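Local coordinates for Azi13 (Streptomyces sahachiroi, PDB 5HMB), which probably works as a hotdog-fold thioesterase of the PaaI family, acting on a naphthoate-type thioester in azinomycin biosynthesis, at residues Val15-Leu20 and Ser35-Leu40; Ile25-Ala30 and Ala64-Gly69; His44-Gly49 and Pro86-Asp91; Gly50-Val55 and Thr81-Pro86; Ser96-Val101 and Gln108-Glu113. All coordinates share one frame; numbering follows the deposited sequence.

Contact 1 (Val15-Leu20 and Ser35-Leu40)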
# COMPACT_ATOMS: atom_id res chain seq x y z
N VAL A 15 19.12 12.20 5.95
CA VAL A 15 19.70 10.91 6.32
C VAL A 15 20.68 11.07 7.48
O VAL A 15 20.71 10.23 8.39
CB VAL A 15 20.36 10.27 5.09
CG1 VAL A 15 21.11 9.02 5.50
CG2 VAL A 15 19.31 9.94 4.06
N GLU A 16 21.47 12.15 7.48
CA GLU A 16 22.34 12.42 8.62
C GLU A 16 21.52 12.58 9.90
O GLU A 16 21.88 12.03 10.95
CB GLU A 16 23.19 13.67 8.37
N HIS A 17 20.43 13.35 9.84
CA HIS A 17 19.63 13.57 11.04
C HIS A 17 19.04 12.26 11.56
O HIS A 17 18.90 12.07 12.78
CB HIS A 17 18.52 14.57 10.76
CG HIS A 17 17.54 14.70 11.88
ND1 HIS A 17 17.81 15.43 13.02
CD2 HIS A 17 16.29 14.20 12.04
CE1 HIS A 17 16.77 15.37 13.84
NE2 HIS A 17 15.83 14.63 13.26
N LEU A 18 18.66 11.35 10.66
CA LEU A 18 18.14 10.06 11.08
C LEU A 18 19.19 9.23 11.82
O LEU A 18 18.82 8.29 12.53
CB LEU A 18 17.64 9.27 9.86
CG LEU A 18 16.41 9.85 9.14
CD1 LEU A 18 16.07 9.01 7.90
CD2 LEU A 18 15.20 9.97 10.08
N GLY A 19 20.47 9.55 11.68
CA GLY A 19 21.50 8.78 12.33
C GLY A 19 21.84 7.48 11.65
O GLY A 19 22.48 6.61 12.27
N LEU A 20 21.44 7.30 10.40
CA LEU A 20 21.75 6.07 9.68
C LEU A 20 23.24 5.94 9.43
O LEU A 20 23.91 6.90 9.03
CB LEU A 20 21.02 6.04 8.34
CG LEU A 20 19.53 5.79 8.34
CD1 LEU A 20 19.05 5.81 6.91
CD2 LEU A 20 19.24 4.45 8.98
N SER A 35 19.59 3.91 15.66
CA SER A 35 19.05 3.72 17.00
C SER A 35 17.90 4.69 17.24
O SER A 35 17.88 5.79 16.70
CB SER A 35 20.12 3.94 18.07
OG SER A 35 19.51 3.96 19.35
N VAL A 36 16.94 4.25 18.06
CA VAL A 36 15.90 5.15 18.54
C VAL A 36 16.52 6.20 19.45
O VAL A 36 17.41 5.89 20.27
CB VAL A 36 14.80 4.36 19.27
CG1 VAL A 36 13.59 5.22 19.49
CG2 VAL A 36 14.44 3.10 18.49
N ARG A 37 16.08 7.44 19.32
CA ARG A 37 16.62 8.55 20.10
C ARG A 37 15.47 9.36 20.66
O ARG A 37 14.34 9.29 20.18
CB ARG A 37 17.53 9.47 19.27
CG ARG A 37 18.77 8.84 18.71
CD ARG A 37 19.69 9.90 18.08
NE ARG A 37 18.94 10.97 17.41
CZ ARG A 37 18.95 11.19 16.10
NH1 ARG A 37 19.67 10.43 15.30
NH2 ARG A 37 18.24 12.19 15.59
N ALA A 38 15.79 10.15 21.69
CA ALA A 38 14.77 10.95 22.36
C ALA A 38 14.06 11.90 21.39
O ALA A 38 12.84 12.05 21.45
CB ALA A 38 15.40 11.73 23.52
N ASP A 39 14.81 12.54 20.49
CA ASP A 39 14.22 13.49 19.56
C ASP A 39 13.46 12.83 18.41
O ASP A 39 12.79 13.53 17.65
CB ASP A 39 15.31 14.41 18.99
CG ASP A 39 16.46 13.65 18.38
OD1 ASP A 39 16.72 12.51 18.81
OD2 ASP A 39 17.12 14.20 17.46
N LEU A 40 13.55 11.51 18.27
CA LEU A 40 12.84 10.79 17.22
C LEU A 40 11.54 10.18 17.70
O LEU A 40 10.88 9.47 16.94
CB LEU A 40 13.74 9.70 16.63
CG LEU A 40 15.08 10.18 16.07
CD1 LEU A 40 15.87 9.02 15.48
CD2 LEU A 40 14.85 11.27 15.02
O HOH W 1 19.54 7.09 14.79
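Arg37 grips the backbone carbonyl of His17 with both terminal nitrogens, at the C-terminal end of helix 13-18, where Gly19 takes a positive phi and closes the last turn in a Schellman motif. Arg37 NH2 donates to His17 O at 2.9 Å, nearly along the C=O axis, and Arg37 NH1 reaches the same oxygen at 3.1 Å; that oxygen lies in the guanidinium plane. Arg37 NH2 also stands over one face of the His17 ring, off toward its rim, with the two planes 81° apart. Leu40 CD1 sits 3.8 Å above the centre of the guanidinium. Behind this first shell, Asp39 fixes the rotation of the group side-on: Arg37 NE bonds to Asp39 OD1, while Arg37 NH2 makes a salt bridge with Asp39 OD2 at 3.0 Å. The bend at chi3 (-36°) is what brings NE to the carboxylate. An alanine in place of Arg37 would probably leave His17 O without these two donors and the Asp39 carboxylate without its charged mate. Farther out, the His17 ring stacks on His17 of the second subunit. A water joins the two segments as well, donating to Leu18 O at 2.7 Å and to Ser35 O at 2.8 Å.

Contact 2 (Ile25-Ala30 and Ala64-Gly69)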
# COMPACT_ATOMS: atom_id res chain seq x y z
N ILE A 25 26.36 -0.87 0.70
CA ILE A 25 25.52 -0.32 -0.36
C ILE A 25 25.95 -0.96 -1.68
O ILE A 25 26.79 -0.42 -2.40
CB ILE A 25 25.59 1.21 -0.47
CG1 ILE A 25 25.31 1.88 0.87
CG2 ILE A 25 24.60 1.71 -1.54
CD1 ILE A 25 25.25 3.38 0.78
N ASP A 26 25.38 -2.10 -1.99
CA ASP A 26 25.67 -2.82 -3.22
C ASP A 26 24.52 -2.66 -4.20
O ASP A 26 23.43 -2.24 -3.82
CB ASP A 26 25.93 -4.29 -2.91
CG ASP A 26 27.03 -4.48 -1.88
OD1 ASP A 26 27.80 -3.52 -1.66
OD2 ASP A 26 27.12 -5.59 -1.30
N PRO A 27 24.74 -2.98 -5.48
CA PRO A 27 23.62 -2.95 -6.44
C PRO A 27 22.50 -3.93 -6.10
O PRO A 27 21.45 -3.89 -6.75
CB PRO A 27 24.29 -3.32 -7.77
CG PRO A 27 25.74 -3.03 -7.57
CD PRO A 27 26.02 -3.31 -6.13
N ASP A 28 22.68 -4.80 -5.12
CA ASP A 28 21.69 -5.82 -4.81
C ASP A 28 21.29 -5.86 -3.34
O ASP A 28 20.51 -6.74 -2.95
CB ASP A 28 22.21 -7.19 -5.26
CG ASP A 28 23.47 -7.59 -4.51
OD1 ASP A 28 24.09 -6.71 -3.88
OD2 ASP A 28 23.83 -8.79 -4.56
N ARG A 29 21.78 -4.93 -2.52
CA ARG A 29 21.54 -4.94 -1.09
C ARG A 29 22.17 -3.70 -0.47
O ARG A 29 23.28 -3.32 -0.84
CB ARG A 29 22.12 -6.21 -0.44
CG ARG A 29 22.10 -6.22 1.09
CD ARG A 29 22.31 -7.64 1.62
NE ARG A 29 23.34 -8.34 0.86
CZ ARG A 29 24.62 -8.42 1.22
NH1 ARG A 29 25.49 -9.08 0.46
NH2 ARG A 29 25.03 -7.85 2.34
N ALA A 30 21.46 -3.09 0.47
CA ALA A 30 22.00 -2.02 1.29
C ALA A 30 21.61 -2.29 2.74
O ALA A 30 20.51 -2.78 3.00
CB ALA A 30 21.48 -0.65 0.85
N ALA A 64 18.83 1.46 -4.69
CA ALA A 64 18.34 1.70 -6.05
C ALA A 64 19.32 2.57 -6.84
O ALA A 64 19.59 2.31 -8.01
CB ALA A 64 16.98 2.39 -6.01
N ASP A 65 19.83 3.62 -6.20
CA ASP A 65 20.81 4.50 -6.81
C ASP A 65 22.06 3.72 -7.21
O ASP A 65 22.54 3.83 -8.35
CB ASP A 65 21.16 5.62 -5.83
CG ASP A 65 21.48 6.91 -6.51
OD1 ASP A 65 20.76 7.28 -7.47
OD2 ASP A 65 22.46 7.56 -6.09
N ARG A 66 22.58 2.92 -6.28
CA ARG A 66 23.77 2.12 -6.55
C ARG A 66 23.53 1.08 -7.64
O ARG A 66 24.47 0.74 -8.38
CB ARG A 66 24.23 1.45 -5.24
CG ARG A 66 25.48 0.57 -5.36
CD ARG A 66 26.72 1.37 -5.80
NE ARG A 66 27.89 0.49 -5.94
CZ ARG A 66 28.21 -0.17 -7.06
NH1 ARG A 66 27.45 -0.05 -8.14
NH2 ARG A 66 29.28 -0.94 -7.09
N TRP A 67 22.30 0.59 -7.79
CA TRP A 67 22.03 -0.34 -8.89
C TRP A 67 21.92 0.37 -10.24
O TRP A 67 22.31 -0.19 -11.27
CB TRP A 67 20.75 -1.13 -8.61
CG TRP A 67 20.41 -2.10 -9.73
CD1 TRP A 67 20.88 -3.38 -9.88
CD2 TRP A 67 19.55 -1.85 -10.85
NE1 TRP A 67 20.36 -3.93 -11.03
CE2 TRP A 67 19.54 -3.01 -11.64
CE3 TRP A 67 18.79 -0.75 -11.26
CZ2 TRP A 67 18.79 -3.12 -12.81
CZ3 TRP A 67 18.05 -0.86 -12.42
CH2 TRP A 67 18.07 -2.03 -13.19
N LEU A 68 21.33 1.57 -10.26
CA LEU A 68 21.21 2.28 -11.52
C LEU A 68 22.57 2.84 -11.96
O LEU A 68 22.85 2.90 -13.16
CB LEU A 68 20.17 3.39 -11.41
CG LEU A 68 19.64 3.99 -12.72
CD1 LEU A 68 18.98 2.91 -13.59
CD2 LEU A 68 18.66 5.13 -12.45
N GLY A 69 23.42 3.21 -11.00
CA GLY A 69 24.75 3.67 -11.33
C GLY A 69 24.73 4.90 -12.22
O GLY A 69 23.81 5.73 -12.17
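Pro27 sits between Arg66 and Trp67, so that the turn of a beta hairpin leans on the last turns of helix 49-68, the long central helix of the hotdog fold. The turn is type I, from Asp26 to Arg29, and links strands 21-26 and 29-35. The Pro27 ring and the Arg66 side chain run alongside each other in the same direction. Pro27 CG stands 3.4 Å above the Arg66 guanidinium plane, toward the rim, closest to NH1. Arg66 gets there by an extended start and a bend at chi2 (62°), which turns CD aside after CG has passed Ile25 O at 3.4 Å. Nearer the helix, Arg66 CB packs on Ile25 CG2 at 3.7 Å. No hydrogen bond joins the two segments, and the contact lies at the surface.

Trp67 takes the other part of Pro27. Its CG is anti to the backbone N (chi1 179°), and the indole offers its edge to the proline carbonyl, an oxygen that also receives a weak hydrogen bond from Arg103. A sulfate, probably from the crystallisation liquor, lies about 5 Å from the Trp67 side chain. Pro27 CB packs on Trp67 CD1 at 4.0 Å, while Pro27 O lies 3.2 Å from that same CD1, near the ring plane.

Contact 3 (His44-Gly49 and Pro86-Asp91)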
# COMPACT_ATOMS: atom_id res chain seq x y z
N HIS A 44 4.22 9.34 23.30
CA HIS A 44 4.15 8.31 24.33
C HIS A 44 5.42 7.47 24.44
O HIS A 44 5.36 6.29 24.80
CB HIS A 44 2.93 7.41 24.11
N GLY A 45 6.57 8.05 24.11
CA GLY A 45 7.86 7.41 24.33
C GLY A 45 8.28 6.34 23.35
O GLY A 45 9.28 5.65 23.61
N ILE A 46 7.59 6.18 22.22
CA ILE A 46 8.02 5.23 21.20
C ILE A 46 8.40 5.99 19.93
O ILE A 46 8.07 7.16 19.73
CB ILE A 46 6.96 4.16 20.91
CG1 ILE A 46 5.72 4.80 20.30
CG2 ILE A 46 6.60 3.41 22.17
CD1 ILE A 46 4.60 3.83 20.10
N LEU A 47 9.12 5.29 19.06
CA LEU A 47 9.57 5.89 17.81
C LEU A 47 8.39 6.40 16.99
O LEU A 47 7.41 5.68 16.77
CB LEU A 47 10.36 4.87 17.00
CG LEU A 47 11.07 5.41 15.77
CD1 LEU A 47 12.07 6.50 16.15
CD2 LEU A 47 11.74 4.28 15.02
N HIS A 48 8.47 7.67 16.58
CA HIS A 48 7.55 8.22 15.59
C HIS A 48 7.54 7.32 14.36
O HIS A 48 8.59 6.86 13.90
CB HIS A 48 8.01 9.63 15.22
CG HIS A 48 6.99 10.44 14.48
ND1 HIS A 48 6.65 10.19 13.16
CD2 HIS A 48 6.26 11.51 14.85
CE1 HIS A 48 5.75 11.07 12.76
NE2 HIS A 48 5.50 11.88 13.78
N GLY A 49 6.34 7.03 13.85
CA GLY A 49 6.22 6.13 12.73
C GLY A 49 6.87 6.66 11.46
O GLY A 49 7.40 5.89 10.67
N PRO A 86 6.45 -1.73 18.78
CA PRO A 86 6.95 -0.42 19.23
C PRO A 86 8.45 -0.50 19.45
O PRO A 86 8.95 -1.45 20.06
CB PRO A 86 6.19 -0.17 20.54
CG PRO A 86 5.20 -1.31 20.67
CD PRO A 86 5.71 -2.43 19.84
N ALA A 87 9.16 0.50 18.95
CA ALA A 87 10.59 0.64 19.18
C ALA A 87 10.82 1.81 20.14
O ALA A 87 10.21 2.87 19.99
CB ALA A 87 11.35 0.87 17.87
N THR A 88 11.67 1.59 21.14
CA THR A 88 12.02 2.63 22.11
C THR A 88 13.53 2.76 22.19
O THR A 88 14.28 1.98 21.59
CB THR A 88 11.50 2.31 23.52
OG1 THR A 88 12.15 1.12 23.98
CG2 THR A 88 10.01 2.08 23.50
N VAL A 89 13.97 3.73 23.00
CA VAL A 89 15.39 3.88 23.27
C VAL A 89 15.96 2.62 23.89
O VAL A 89 17.10 2.23 23.61
CB VAL A 89 15.62 5.11 24.16
CG1 VAL A 89 15.20 6.36 23.43
CG2 VAL A 89 14.82 4.98 25.43
N ALA A 90 15.16 1.93 24.70
CA ALA A 90 15.64 0.72 25.37
C ALA A 90 15.95 -0.39 24.38
O ALA A 90 16.66 -1.34 24.74
CB ALA A 90 14.60 0.24 26.39
N ASP A 91 15.45 -0.30 23.15
CA ASP A 91 15.55 -1.45 22.26
C ASP A 91 16.89 -1.55 21.57
O ASP A 91 17.15 -2.56 20.90
CB ASP A 91 14.40 -1.42 21.26
CG ASP A 91 13.07 -1.70 21.93
OD1 ASP A 91 12.47 -0.75 22.48
OD2 ASP A 91 12.66 -2.89 21.98
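Leu47 and Ala87 bring two irregular loops together through one backbone hydrogen bond, Leu47 N to Ala87 O at 2.8 Å, with an N-H...O angle of 161° and the donor almost in line with the carbonyl. The same oxygen takes a CA-H...O contact from Ile46 CA at 3.4 Å, so two neighbouring residues of 44-49 converge on one acceptor.

On the side-chain level Ile46 does most of the work. With chi1 at 65° its CG2 branch falls anti to the carbonyl carbon, on the side of Pro86 and Thr88, and meets Pro86 CB at 4.0 Å and Thr88 CG2 at 3.9 Å, crossing each side chain at a slant. Thr88 CG2 also touches the backbone at Gly45 O, 3.6 Å away, and Leu47 CB faces Ala87 CB at 4.2 Å. Within 86-91, Asp91 OD1 accepts from Thr88 N at 2.8 Å, the donor coming from above the carboxylate plane; this ties the short 3-10 segment 89-91 back to the residue that touches Gly45 and Ile46.

The sequence His48-Gly49-Gly50 is the HGG signature found in PaaI-type hotdog proteins, here leading into helix 49-68. His48 is the N-cap of that helix, its ND1 bonded to Gly50 N, while its NE2 bonds to Ser58 OG of the second subunit. Val36, in the loop after strand 29-35, packs on both Leu47 and Ala87, and the chain beyond 86-91 goes on into strand 93-100.

Contact 4 (Gly50-Val55 and Thr81-Pro86)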
# COMPACT_ATOMS: atom_id res chain seq x y z
N GLY A 50 6.82 7.98 11.25
CA GLY A 50 7.48 8.57 10.10
C GLY A 50 8.96 8.26 10.04
O GLY A 50 9.53 8.15 8.96
N VAL A 51 9.61 8.09 11.21
CA VAL A 51 11.02 7.74 11.19
C VAL A 51 11.23 6.39 10.51
O VAL A 51 12.15 6.22 9.71
CB VAL A 51 11.61 7.76 12.61
CG1 VAL A 51 13.10 7.41 12.55
CG2 VAL A 51 11.41 9.13 13.24
N HIS A 52 10.37 5.41 10.82
CA HIS A 52 10.45 4.12 10.14
C HIS A 52 10.32 4.28 8.63
O HIS A 52 11.08 3.68 7.87
CB HIS A 52 9.35 3.17 10.66
CG HIS A 52 9.73 2.45 11.91
ND1 HIS A 52 10.95 1.83 12.07
CD2 HIS A 52 9.06 2.26 13.07
CE1 HIS A 52 11.01 1.28 13.27
NE2 HIS A 52 9.87 1.53 13.90
N CYS A 53 9.34 5.07 8.18
CA CYS A 53 9.17 5.29 6.74
C CYS A 53 10.38 5.96 6.13
O CYS A 53 10.81 5.60 5.03
CB CYS A 53 7.95 6.17 6.49
SG CYS A 53 6.39 5.54 7.23
N ALA A 54 10.92 6.98 6.82
CA ALA A 54 12.07 7.71 6.30
C ALA A 54 13.30 6.81 6.17
O ALA A 54 14.07 6.93 5.21
CB ALA A 54 12.37 8.90 7.21
N VAL A 55 13.51 5.92 7.14
CA VAL A 55 14.64 4.99 7.07
C VAL A 55 14.44 3.99 5.94
O VAL A 55 15.39 3.62 5.24
CB VAL A 55 14.80 4.25 8.42
CG1 VAL A 55 15.70 3.02 8.24
CG2 VAL A 55 15.33 5.20 9.46
N THR A 81 4.93 1.36 4.43
CA THR A 81 5.65 0.81 5.57
C THR A 81 4.65 0.34 6.62
O THR A 81 3.72 1.08 6.97
CB THR A 81 6.63 1.83 6.15
OG1 THR A 81 7.65 2.14 5.18
CG2 THR A 81 7.31 1.31 7.42
N ASP A 82 4.82 -0.90 7.08
CA ASP A 82 4.09 -1.45 8.23
C ASP A 82 4.96 -1.33 9.48
O ASP A 82 6.17 -1.58 9.42
CB ASP A 82 3.73 -2.92 8.02
CG ASP A 82 2.69 -3.12 6.95
OD1 ASP A 82 1.73 -2.33 6.91
OD2 ASP A 82 2.81 -4.08 6.16
N PHE A 83 4.35 -0.97 10.60
CA PHE A 83 5.03 -0.93 11.89
C PHE A 83 4.50 -2.10 12.71
O PHE A 83 3.30 -2.15 13.00
CB PHE A 83 4.79 0.39 12.61
CG PHE A 83 4.67 1.57 11.70
CD1 PHE A 83 5.76 2.00 10.96
CD2 PHE A 83 3.47 2.26 11.59
CE1 PHE A 83 5.66 3.10 10.10
CE2 PHE A 83 3.36 3.36 10.74
CZ PHE A 83 4.46 3.78 9.99
N PHE A 84 5.38 -3.06 13.04
CA PHE A 84 4.97 -4.31 13.68
C PHE A 84 5.18 -4.34 15.18
O PHE A 84 4.51 -5.13 15.86
CB PHE A 84 5.71 -5.50 13.08
CG PHE A 84 5.31 -5.80 11.68
CD1 PHE A 84 4.05 -6.29 11.40
CD2 PHE A 84 6.19 -5.57 10.63
CE1 PHE A 84 3.68 -6.55 10.11
CE2 PHE A 84 5.82 -5.85 9.34
CZ PHE A 84 4.56 -6.33 9.08
N ALA A 85 6.10 -3.56 15.72
CA ALA A 85 6.32 -3.56 17.16
C ALA A 85 6.77 -2.17 17.56
O ALA A 85 7.40 -1.47 16.76
CB ALA A 85 7.36 -4.60 17.59
N PRO A 86 6.45 -1.73 18.78
CA PRO A 86 6.95 -0.42 19.23
C PRO A 86 8.45 -0.50 19.45
O PRO A 86 8.95 -1.45 20.06
CB PRO A 86 6.19 -0.17 20.54
CG PRO A 86 5.20 -1.31 20.67
CD PRO A 86 5.71 -2.43 19.84
O HOH W 2 8.14 1.29 16.15
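His52 and Cys53, neighbours on the helix, both touch the ring of Phe83, but in different ways. His52 CB rests against Phe83 CE1 at 3.7 Å, and from there the imidazole swings past the phenyl ring: the two rings meet rim to rim, their planes 27° apart, with His52 CD2 3.9 Å from Phe83 CD1. Neither lies over the face of the other. Cys53 SG, anti to its own carbonyl carbon, comes in at the edge of the phenyl ring, in its plane, a sulfur-aromatic contact with SG 3.8 Å from Phe83 CZ. Phe83 chi1 is -34°, off a staggered value, with CG still on the backbone N side. Thr81 O lies above one face of the ring, toward the rim.

This is the core pairing of the hotdog fold, the central helix 49-68 laid against the curled antiparallel sheet, with the axes of 50-55 and 81-83 passing 8.6 Å apart at 138°. Thr81 and Asp82 pair with a strand of the second subunit, extending the sheet into the neighbouring chain, and at that interface Cys53 also packs on Cys53 of the partner.

Thr81 CB approaches Cys53 SG at 3.9 Å, and its OG1, placed beside the backbone N, bonds to Asn79 OD1; the ND2 of the same asparagine donates to Cys53 O. At the far end of the imidazole, His52 NE2 meets a water at 2.8 Å in the ring plane, and this water donates to Ala85 O at 2.9 Å.

Contact 5 (Ser96-Val101 and Gln108-Glu113)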
# COMPACT_ATOMS: atom_id res chain seq x y z
N SER A 96 18.51 -2.06 9.25
CA SER A 96 17.58 -1.99 8.12
C SER A 96 18.24 -2.50 6.85
O SER A 96 19.28 -1.99 6.43
CB SER A 96 17.09 -0.56 7.92
OG SER A 96 16.42 -0.13 9.09
N THR A 97 17.60 -3.48 6.22
CA THR A 97 18.16 -4.15 5.05
C THR A 97 17.18 -4.03 3.88
O THR A 97 16.03 -4.47 3.99
CB THR A 97 18.44 -5.61 5.36
OG1 THR A 97 19.36 -5.66 6.46
CG2 THR A 97 19.03 -6.31 4.16
N ALA A 98 17.65 -3.44 2.79
CA ALA A 98 16.87 -3.30 1.57
C ALA A 98 17.24 -4.41 0.60
O ALA A 98 18.42 -4.59 0.26
CB ALA A 98 17.12 -1.93 0.92
N LEU A 99 16.23 -5.16 0.15
CA LEU A 99 16.46 -6.20 -0.83
C LEU A 99 15.63 -5.95 -2.07
O LEU A 99 14.50 -5.44 -1.99
CB LEU A 99 16.11 -7.59 -0.28
CG LEU A 99 17.02 -8.01 0.87
CD1 LEU A 99 16.57 -9.37 1.42
CD2 LEU A 99 18.47 -8.03 0.39
N PRO A 100 16.15 -6.32 -3.25
CA PRO A 100 15.45 -5.98 -4.49
C PRO A 100 14.26 -6.89 -4.69
O PRO A 100 14.32 -8.09 -4.42
CB PRO A 100 16.52 -6.20 -5.57
CG PRO A 100 17.37 -7.30 -4.99
CD PRO A 100 17.38 -7.09 -3.49
N VAL A 101 13.16 -6.30 -5.14
CA VAL A 101 12.00 -7.05 -5.60
C VAL A 101 11.92 -7.05 -7.11
O VAL A 101 11.71 -8.10 -7.72
CB VAL A 101 10.71 -6.49 -4.97
CG1 VAL A 101 9.50 -7.17 -5.61
CG2 VAL A 101 10.70 -6.65 -3.45
N GLN A 108 11.89 0.55 -10.21
CA GLN A 108 12.47 -0.36 -9.23
C GLN A 108 11.53 -0.47 -8.03
O GLN A 108 10.90 0.51 -7.63
CB GLN A 108 13.84 0.09 -8.72
CG GLN A 108 14.91 0.29 -9.79
CD GLN A 108 16.27 0.53 -9.17
OE1 GLN A 108 16.73 -0.25 -8.33
NE2 GLN A 108 16.92 1.62 -9.56
N VAL A 109 11.45 -1.67 -7.44
CA VAL A 109 10.80 -1.89 -6.15
C VAL A 109 11.78 -2.61 -5.23
O VAL A 109 12.38 -3.62 -5.62
CB VAL A 109 9.50 -2.71 -6.29
CG1 VAL A 109 8.91 -2.97 -4.91
CG2 VAL A 109 8.52 -1.98 -7.16
N TRP A 110 11.94 -2.09 -4.02
CA TRP A 110 12.79 -2.68 -3.00
C TRP A 110 11.97 -2.94 -1.74
O TRP A 110 10.99 -2.25 -1.47
CB TRP A 110 13.97 -1.77 -2.65
CG TRP A 110 14.96 -1.69 -3.76
CD1 TRP A 110 14.80 -1.05 -4.96
CD2 TRP A 110 16.25 -2.32 -3.79
NE1 TRP A 110 15.93 -1.23 -5.73
CE2 TRP A 110 16.83 -2.00 -5.04
CE3 TRP A 110 16.96 -3.11 -2.89
CZ2 TRP A 110 18.10 -2.46 -5.40
CZ3 TRP A 110 18.23 -3.56 -3.25
CH2 TRP A 110 18.78 -3.23 -4.50
N SER A 111 12.38 -3.95 -0.97
CA SER A 111 11.76 -4.32 0.29
C SER A 111 12.77 -4.12 1.41
O SER A 111 13.88 -4.64 1.35
CB SER A 111 11.28 -5.77 0.26
OG SER A 111 10.83 -6.20 1.53
N VAL A 112 12.39 -3.35 2.42
CA VAL A 112 13.29 -2.98 3.50
C VAL A 112 12.72 -3.53 4.80
O VAL A 112 11.58 -3.20 5.17
CB VAL A 112 13.48 -1.46 3.60
CG1 VAL A 112 14.47 -1.13 4.68
CG2 VAL A 112 13.92 -0.90 2.27
N GLU A 113 13.49 -4.37 5.48
CA GLU A 113 13.12 -4.86 6.81
C GLU A 113 14.00 -4.20 7.87
O GLU A 113 15.22 -4.12 7.71
CB GLU A 113 13.25 -6.38 6.92
CG GLU A 113 12.37 -7.15 5.95
CD GLU A 113 12.51 -8.64 6.11
OE1 GLU A 113 13.26 -9.06 7.01
OE2 GLU A 113 11.89 -9.39 5.32
O HOH W 3 17.54 -5.97 8.63
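Leu99 and Ser111 exchange a pair of backbone hydrogen bonds, Leu99 N to Ser111 O at 2.7 Å and Ser111 N to Leu99 O at 2.8 Å, the second almost straight at 175°. Thr97 and Glu113 form the next hydrogen-bonded pair of this antiparallel ladder, and Val101 N adds a bond to Val109 O at 2.8 Å, just where the chain turns a corner. A water bridges Thr97 OG1 and Glu113 O.

Between these rungs lie the non-hydrogen-bonded pairs, Ala98 with Val112 and Pro100 with Trp110. Trp110 CG is anti to the carbonyl carbon (chi1 -70°), and the indole lies across Pro100. Pro100 CB stands over the six-membered ring, 3.8 Å from its centroid and 9° off the normal, a CH-pi contact, and Pro100 CD touches Trp110 CZ3 at 3.6 Å. The indole's rotation is fixed by Trp110 NE1, which donates to Gln108 OE1 at 2.9 Å in the ring plane. An alanine in place of Trp110 would probably leave Pro100 without its aromatic face, Gln108 OE1 without that donor, and a gap beside Ala98. Ala98 CB also packs on Val112 CG2 at 3.6 Å.

Toward helix 49-68, Ala98 packs on Val59 and Trp110 on Ala63. From the other face of the sheet, Ser111 packs on Arg124 of the third subunit. In the hotdog sheet, strand 93-100 has 29-35 as its other neighbour, and strand 107-115 has 121-133.

In the fold
Contacts 1, 3 and 4 cluster at the second-subunit interface. Contact 1 is tied to contact 3 by Leu40 O to His48 N, probably a hydrogen bond of 3.0 Å, and contacts 3 and 4 share Pro86, their centres 10 Å apart. Contacts 2 and 5 form the other cluster, also 10 Å between centres, joined by probable bonds from Ala98 N to Ala30 O and from Gln108 NE2 to Ala64 O; sulfate, probably from the crystallisation liquor, lies about 5 Å from the Trp67 side chain and about 4 Å from that of Pro100. Helix 49-68 links the two ends, its start in contact 4 and its finish in contact 2, centres 22 Å apart. Val55 CG1 packs on Ser96 OG, joining contacts 4 and 5.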